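PDB 2FI1: hydrolase, haloacid dehalogenase-like family from Streptococcus pneumoniae, which probably catalyses hydrolysis, as other enzymes of the haloacid dehalogenase (HAD) superfamily do, on a substrate not yet identified. Local coordinates for residues A[124-129]-A[147-152]; A[133-136]-A[140-143]. One frame throughout, in Å; residues are numbered along the deposited sequence.

Contact 1: A[124-129]-A[147-152]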
ATOM      1  N   PHE A 124     -14.394   2.169   1.001  1.00  7.63           N
ATOM      2  CA  PHE A 124     -14.063   1.663   2.327  1.00  7.99           C
ATOM      3  C   PHE A 124     -15.131   1.923   3.350  1.00  8.72           C
ATOM      4  O   PHE A 124     -15.523   3.057   3.576  1.00  9.45           O
ATOM      5  CB  PHE A 124     -12.713   2.223   2.774  1.00  7.67           C
ATOM      6  CG  PHE A 124     -11.608   1.797   1.866  1.00  7.47           C
ATOM      7  CD1 PHE A 124     -11.057   0.533   1.974  1.00  8.26           C
ATOM      8  CD2 PHE A 124     -11.195   2.611   0.833  1.00  8.89           C
ATOM      9  CE1 PHE A 124     -10.087   0.103   1.100  1.00  8.87           C
ATOM     10  CE2 PHE A 124     -10.219   2.181  -0.055  1.00 10.03           C
ATOM     11  CZ  PHE A 124      -9.664   0.914   0.086  1.00  9.64           C
ATOM     12  N   THR A 125     -15.597   0.849   3.968  1.00  8.24           N
ATOM     13  CA  THR A 125     -16.535   0.950   5.078  1.00  9.11           C
ATOM     14  C   THR A 125     -15.875   1.630   6.273  1.00  8.84           C
ATOM     15  O   THR A 125     -16.487   2.477   6.930  1.00  9.86           O
ATOM     16  CB  THR A 125     -17.082  -0.432   5.439  1.00  9.03           C
ATOM     17  OG1 THR A 125     -17.835  -0.939   4.324  1.00 10.42           O
ATOM     18  CG2 THR A 125     -17.961  -0.378   6.675  1.00 10.11           C
ATOM     19  N   GLU A 126     -14.623   1.276   6.554  1.00  8.62           N
ATOM     20  CA  GLU A 126     -13.835   1.993   7.550  1.00  8.42           C
ATOM     21  C   GLU A 126     -12.361   1.931   7.178  1.00  7.98           C
ATOM     22  O   GLU A 126     -11.865   0.902   6.701  1.00  8.19           O
ATOM     23  CB  GLU A 126     -14.046   1.446   8.965  1.00  8.52           C
ATOM     24  CG  GLU A 126     -13.307   2.276  10.025  1.00  8.94           C
ATOM     25  CD  GLU A 126     -13.687   1.987  11.465  1.00  9.74           C
ATOM     26  OE1 GLU A 126     -14.810   1.526  11.742  1.00 10.29           O
ATOM     27  OE2 GLU A 126     -12.836   2.234  12.342  1.00 10.96           O
ATOM     28  N   VAL A 127     -11.693   3.061   7.377  1.00  8.40           N
ATOM     29  CA  VAL A 127     -10.249   3.197   7.224  1.00  8.18           C
ATOM     30  C   VAL A 127      -9.663   3.404   8.616  1.00  8.59           C
ATOM     31  O   VAL A 127     -10.040   4.355   9.316  1.00  9.21           O
ATOM     32  CB  VAL A 127      -9.877   4.379   6.317  1.00  8.12           C
ATOM     33  CG1 VAL A 127      -8.366   4.556   6.260  1.00  8.88           C
ATOM     34  CG2 VAL A 127     -10.451   4.193   4.923  1.00  8.56           C
ATOM     35  N   VAL A 128      -8.767   2.508   9.013  1.00  8.28           N
ATOM     36  CA  VAL A 128      -8.053   2.600  10.290  1.00  9.20           C
ATOM     37  C   VAL A 128      -6.691   3.210   9.988  1.00  9.10           C
ATOM     38  O   VAL A 128      -5.928   2.659   9.195  1.00  9.61           O
ATOM     39  CB  VAL A 128      -7.887   1.214  10.930  1.00  9.36           C
ATOM     40  CG1 VAL A 128      -6.983   1.289  12.171  1.00 10.32           C
ATOM     41  CG2 VAL A 128      -9.262   0.603  11.254  1.00 10.72           C
ATOM     42  N   THR A 129      -6.397   4.359  10.607  1.00  9.35           N
ATOM     43  CA  THR A 129      -5.079   4.981  10.527  1.00  9.82           C
ATOM     44  C   THR A 129      -4.475   4.988  11.926  1.00 10.16           C
ATOM     45  O   THR A 129      -5.099   4.519  12.869  1.00 10.15           O
ATOM     46  CB  THR A 129      -5.166   6.431  10.020  1.00  9.80           C
ATOM     47  OG1 THR A 129      -5.704   7.258  11.052  1.00 10.99           O
ATOM     48  CG2 THR A 129      -6.044   6.534   8.781  1.00 10.13           C
ATOM     49  N   ARG A 147     -12.854  -7.057  13.088  1.00 11.59           N
ATOM     50  CA  ARG A 147     -13.595  -8.318  13.138  1.00 13.38           C
ATOM     51  C   ARG A 147     -14.759  -8.242  14.123  1.00 13.77           C
ATOM     52  O   ARG A 147     -15.865  -8.711  13.820  1.00 14.04           O
ATOM     53  CB  ARG A 147     -12.661  -9.468  13.504  1.00 14.22           C
ATOM     54  CG  ARG A 147     -13.343 -10.817  13.610  1.00 17.91           C
ATOM     55  CD  ARG A 147     -12.531 -11.746  14.470  1.00 24.12           C
ATOM     56  NE  ARG A 147     -11.849 -12.728  13.650  1.00 28.36           N
ATOM     57  CZ  ARG A 147     -12.326 -13.937  13.361  1.00 29.98           C
ATOM     58  NH1 ARG A 147     -13.513 -14.349  13.809  1.00 32.91           N
ATOM     59  NH2 ARG A 147     -11.606 -14.743  12.598  1.00 30.05           N
ATOM     60  N   GLU A 148     -14.519  -7.656  15.292  1.00 14.35           N
ATOM     61  CA  GLU A 148     -15.563  -7.500  16.309  1.00 15.44           C
ATOM     62  C   GLU A 148     -16.600  -6.459  15.898  1.00 14.18           C
ATOM     63  O   GLU A 148     -17.811  -6.703  15.932  1.00 14.39           O
ATOM     64  CB  GLU A 148     -14.928  -7.125  17.659  1.00 15.64           C
ATOM     65  CG  GLU A 148     -15.924  -6.931  18.812  1.00 18.86           C
ATOM     66  CD  GLU A 148     -15.258  -6.546  20.129  1.00 20.26           C
ATOM     67  OE1 GLU A 148     -14.164  -7.072  20.438  1.00 27.63           O
ATOM     68  OE2 GLU A 148     -15.844  -5.719  20.866  1.00 27.41           O
ATOM     69  N   LYS A 149     -16.137  -5.290  15.479  1.00 12.92           N
ATOM     70  CA  LYS A 149     -17.044  -4.188  15.185  1.00 12.39           C
ATOM     71  C   LYS A 149     -17.949  -4.507  14.004  1.00 12.21           C
ATOM     72  O   LYS A 149     -19.142  -4.164  14.020  1.00 13.12           O
ATOM     73  CB  LYS A 149     -16.251  -2.906  14.904  1.00 12.53           C
ATOM     74  CG  LYS A 149     -17.112  -1.701  14.558  1.00 12.09           C
ATOM     75  CD  LYS A 149     -16.300  -0.412  14.526  1.00 12.11           C
ATOM     76  CE  LYS A 149     -17.175   0.767  14.158  1.00 12.25           C
ATOM     77  NZ  LYS A 149     -16.369   2.028  14.066  1.00 12.73           N
ATOM     78  N   TYR A 150     -17.374  -5.148  12.984  1.00 11.74           N
ATOM     79  CA  TYR A 150     -18.086  -5.436  11.741  1.00 11.27           C
ATOM     80  C   TYR A 150     -18.505  -6.900  11.644  1.00 11.47           C
ATOM     81  O   TYR A 150     -19.035  -7.340  10.624  1.00 11.75           O
ATOM     82  CB  TYR A 150     -17.253  -4.971  10.529  1.00 10.97           C
ATOM     83  CG  TYR A 150     -17.151  -3.464  10.513  1.00 10.51           C
ATOM     84  CD1 TYR A 150     -18.218  -2.690  10.100  1.00 10.69           C
ATOM     85  CD2 TYR A 150     -16.004  -2.808  10.969  1.00 10.53           C
ATOM     86  CE1 TYR A 150     -18.152  -1.307  10.121  1.00 11.11           C
ATOM     87  CE2 TYR A 150     -15.930  -1.427  10.987  1.00 10.20           C
ATOM     88  CZ  TYR A 150     -17.006  -0.681  10.567  1.00 10.11           C
ATOM     89  OH  TYR A 150     -16.991   0.696  10.578  1.00 11.12           O
ATOM     90  N   GLN A 151     -18.307  -7.640  12.729  1.00 11.61           N
ATOM     91  CA  GLN A 151     -18.800  -9.014  12.839  1.00 11.79           C
ATOM     92  C   GLN A 151     -18.422  -9.817  11.596  1.00 11.65           C
ATOM     93  O   GLN A 151     -19.249 -10.392  10.887  1.00 11.66           O
ATOM     94  CB  GLN A 151     -20.298  -8.993  13.137  1.00 12.34           C
ATOM     95  CG  GLN A 151     -20.546  -8.494  14.550  1.00 13.32           C
ATOM     96  CD  GLN A 151     -22.000  -8.278  14.859  1.00 14.91           C
ATOM     97  OE1 GLN A 151     -22.621  -7.343  14.356  1.00 16.74           O
ATOM     98  NE2 GLN A 151     -22.552  -9.134  15.719  1.00 16.21           N
ATOM     99  N   ILE A 152     -17.114  -9.846  11.355  1.00 10.97           N
ATOM    100  CA  ILE A 152     -16.541 -10.457  10.171  1.00 10.70           C
ATOM    101  C   ILE A 152     -16.409 -11.968  10.362  1.00 11.14           C
ATOM    102  O   ILE A 152     -15.621 -12.428  11.195  1.00 12.36           O
ATOM    103  CB  ILE A 152     -15.139  -9.835   9.859  1.00 10.22           C
ATOM    104  CG1 ILE A 152     -15.270  -8.329   9.607  1.00  9.61           C
ATOM    105  CG2 ILE A 152     -14.498 -10.533   8.674  1.00 10.56           C
ATOM    106  CD1 ILE A 152     -13.947  -7.619   9.340  1.00 10.48           C
TER
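The ring of Tyr150 reaches from just past the end of helix 141-149 to edge strand 124-128, its hydroxyl edge meeting Glu126 OE1 near the ring plane. One face carries CG of the preceding Lys149, 3.8 Å above the plane and displaced toward the rim. Thr125 CG2 comes obliquely to CE1 of Tyr150, 3.6 Å away, the two side chains running alongside in opposite directions. The carboxylate of Glu126 stands 77° from the ring plane. Its OE1 accepts two bonds. Tyr150 OH, 2.6 Å from Glu126 OE1, uses the anti lone pair. Lys149 NZ, 2.8 Å from Glu126 OE1, forms a salt bridge on the syn side, 26° out of the carboxylate plane. With CG anti to the backbone N (chi1 -175°), Glu126 reaches toward the helix end, where Lys149, also extended, crosses it at about a right angle. The helix, ending at Lys149 in a Schellman motif with Gln151 as C-prime residue, is thereby tied to the edge of the Rossmann-like HAD sheet. Tyr145 hydrogen-bonds both Glu126 OE2 and Lys149 NZ, so both carboxylate oxygens are held. The two donors probably favour the ionised carboxylate, pairing opposite charges at the centre of this surface contact.

Contact 2: A[133-136]-A[140-143]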
ATOM      1  N   GLY A 133      -5.325   4.684  17.301  1.00 12.65           N
ATOM      2  CA  GLY A 133      -4.599   4.309  18.512  1.00 12.03           C
ATOM      3  C   GLY A 133      -4.206   2.851  18.654  1.00 11.58           C
ATOM      4  O   GLY A 133      -3.825   2.413  19.741  1.00 12.13           O
ATOM      5  N   PHE A 134      -4.278   2.082  17.571  1.00 10.28           N
ATOM      6  CA  PHE A 134      -3.923   0.676  17.656  1.00  9.93           C
ATOM      7  C   PHE A 134      -2.433   0.422  17.471  1.00  9.38           C
ATOM      8  O   PHE A 134      -1.708   1.219  16.855  1.00  8.97           O
ATOM      9  CB  PHE A 134      -4.698  -0.149  16.620  1.00 10.11           C
ATOM     10  CG  PHE A 134      -6.193  -0.053  16.762  1.00 10.74           C
ATOM     11  CD1 PHE A 134      -6.820  -0.457  17.925  1.00 12.74           C
ATOM     12  CD2 PHE A 134      -6.966   0.452  15.739  1.00 11.66           C
ATOM     13  CE1 PHE A 134      -8.197  -0.369  18.052  1.00 12.98           C
ATOM     14  CE2 PHE A 134      -8.338   0.537  15.862  1.00 12.80           C
ATOM     15  CZ  PHE A 134      -8.945   0.128  17.019  1.00 12.24           C
ATOM     16  N   LYS A 135      -1.989  -0.721  17.981  1.00  9.15           N
ATOM     17  CA  LYS A 135      -0.643  -1.199  17.754  1.00  9.53           C
ATOM     18  C   LYS A 135      -0.406  -1.496  16.273  1.00  8.94           C
ATOM     19  O   LYS A 135      -1.353  -1.699  15.501  1.00  9.27           O
ATOM     20  CB  LYS A 135      -0.365  -2.456  18.583  1.00 10.39           C
ATOM     21  CG  LYS A 135      -0.450  -2.237  20.083  1.00 12.89           C
ATOM     22  CD  LYS A 135       0.644  -1.319  20.568  1.00 17.65           C
ATOM     23  CE  LYS A 135       0.719  -1.308  22.085  1.00 19.85           C
ATOM     24  NZ  LYS A 135      -0.540  -0.826  22.710  1.00 22.48           N
ATOM     25  N   ARG A 136       0.862  -1.506  15.883  1.00  8.95           N
ATOM     26  CA  ARG A 136       1.254  -1.804  14.518  1.00  9.10           C
ATOM     27  C   ARG A 136       1.175  -3.301  14.261  1.00  9.16           C
ATOM     28  O   ARG A 136       1.420  -4.121  15.151  1.00  9.64           O
ATOM     29  CB  ARG A 136       2.679  -1.307  14.250  1.00  9.24           C
ATOM     30  CG  ARG A 136       2.804   0.221  14.327  1.00  9.99           C
ATOM     31  CD  ARG A 136       4.238   0.717  14.145  1.00 10.20           C
ATOM     32  NE  ARG A 136       4.716   0.539  12.773  1.00  9.93           N
ATOM     33  CZ  ARG A 136       5.459  -0.481  12.336  1.00 10.16           C
ATOM     34  NH1 ARG A 136       5.852  -1.444  13.150  1.00 10.75           N
ATOM     35  NH2 ARG A 136       5.804  -0.533  11.058  1.00 11.27           N
ATOM     36  N   PRO A 140      -2.270  -8.215  16.079  1.00 10.73           N
ATOM     37  CA  PRO A 140      -3.603  -8.301  15.486  1.00 10.42           C
ATOM     38  C   PRO A 140      -4.661  -7.342  16.037  1.00 10.35           C
ATOM     39  O   PRO A 140      -5.813  -7.438  15.636  1.00 10.50           O
ATOM     40  CB  PRO A 140      -4.020  -9.741  15.798  1.00 10.90           C
ATOM     41  CG  PRO A 140      -3.347 -10.014  17.118  1.00 11.22           C
ATOM     42  CD  PRO A 140      -2.014  -9.326  17.020  1.00 11.10           C
ATOM     43  N   GLU A 141      -4.294  -6.433  16.944  1.00 10.15           N
ATOM     44  CA  GLU A 141      -5.272  -5.561  17.596  1.00 10.59           C
ATOM     45  C   GLU A 141      -6.244  -4.858  16.635  1.00  9.79           C
ATOM     46  O   GLU A 141      -7.452  -4.905  16.832  1.00 10.14           O
ATOM     47  CB  GLU A 141      -4.562  -4.514  18.471  1.00 10.94           C
ATOM     48  CG  GLU A 141      -5.517  -3.659  19.276  1.00 12.16           C
ATOM     49  CD  GLU A 141      -4.812  -2.688  20.192  1.00 13.54           C
ATOM     50  OE1 GLU A 141      -3.912  -1.966  19.741  1.00 12.48           O
ATOM     51  OE2 GLU A 141      -5.181  -2.643  21.386  1.00 21.21           O
ATOM     52  N   SER A 142      -5.720  -4.201  15.603  1.00  9.25           N
ATOM     53  CA  SER A 142      -6.584  -3.456  14.694  1.00  9.36           C
ATOM     54  C   SER A 142      -7.491  -4.363  13.872  1.00  9.81           C
ATOM     55  O   SER A 142      -8.653  -4.026  13.646  1.00 10.22           O
ATOM     56  CB  SER A 142      -5.778  -2.524  13.780  1.00  9.24           C
ATOM     57  OG  SER A 142      -4.781  -3.204  13.056  1.00  9.61           O
ATOM     58  N   MET A 143      -6.984  -5.517  13.460  1.00 10.69           N
ATOM     59  CA  MET A 143      -7.828  -6.430  12.677  1.00 11.37           C
ATOM     60  C   MET A 143      -8.870  -7.126  13.579  1.00 11.39           C
ATOM     61  O   MET A 143      -9.984  -7.347  13.135  1.00 11.14           O
ATOM     62  CB  MET A 143      -7.000  -7.380  11.790  1.00 12.32           C
ATOM     63  CG  MET A 143      -6.540  -6.778  10.352  1.00 13.67           C
ATOM     64  SD  MET A 143      -5.323  -7.862   9.735  1.00 12.95           S
ATOM     65  CE  MET A 143      -4.260  -6.644   8.950  1.00 13.66           C
TER
HETATM   66  O   HOH W   1      -3.164   0.129  21.427  1.00 16.88           O
HETATM   67  O   HOH W   2      -2.811  -3.947  15.686  1.00  9.86           O
HETATM   68  O   HOH W   3      -2.654  -1.540  12.964  1.00  9.92           O
HETATM   69  O   HOH W   4      -2.362  -2.887  22.967  1.00 33.59           O
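Beyond its CB, Glu141 in the first turn of helix 141-149 meets Phe134 through CG, which passes 3.7 Å from CD1 of Phe134, oblique to that ring. CG lies anti to the backbone N (chi1 -175°) and the chain stays extended, which carries the carboxylate to loop 133-136. CD is 3.8 Å from the same CD1. At the tip, OE1 accepts a nearly straight hydrogen bond from Lys135 N, 2.9 Å from Glu141 OE1 with an angle of 168° at the hydrogen, the donor lying almost in line with the C-O bond. The same oxygen sits at the edge of the Phe134 ring, with ring and carboxylate planes 60° apart. Ser142 CA covers one face of that ring in a CH-pi contact, 4.2 Å from the centroid, while Ser142 CB packs against Phe134 CD2 at 3.8 Å. Phe134 also meets the ring of Tyr145, one turn further along.

Waters complete the junction. One donates to Gly133 O and Glu141 OE1 and accepts from Lys135 NZ; another links Lys135 NZ to Glu141 OE2. Two more donate to Lys135 O, one accepting from Ser142 N, the other bonded to Ser142 OG. Lys135 NZ remains 4.6 Å from Glu141 OE1, too far for a direct salt bridge, and the intervening water probably screens their attraction. The loop leading from the sheet's edge strand is therefore braced against the helix start by one direct carboxylate bond, aromatic packing and waters that satisfy Lys135 O and Ser142 N.

From the N terminus, the chain first completes strands 8-11 and 100-104 before entering strand 124-128, at one edge of the parallel five-stranded sheet. It then passes through loop 133-136 and turns back into helix 141-149. Contact 2 closes the short loop of three residues before this helix; contact 1 closes the longer excursion from the strand to the helix end, and the smaller closure lies wholly within the larger. The two therefore fasten opposite ends of one helix, to the loop and the edge strand respectively. They also meet directly, Val128 CG1 lying 3.7 Å from Phe134 CD2, and Tyr145, midway along the helix, touches both.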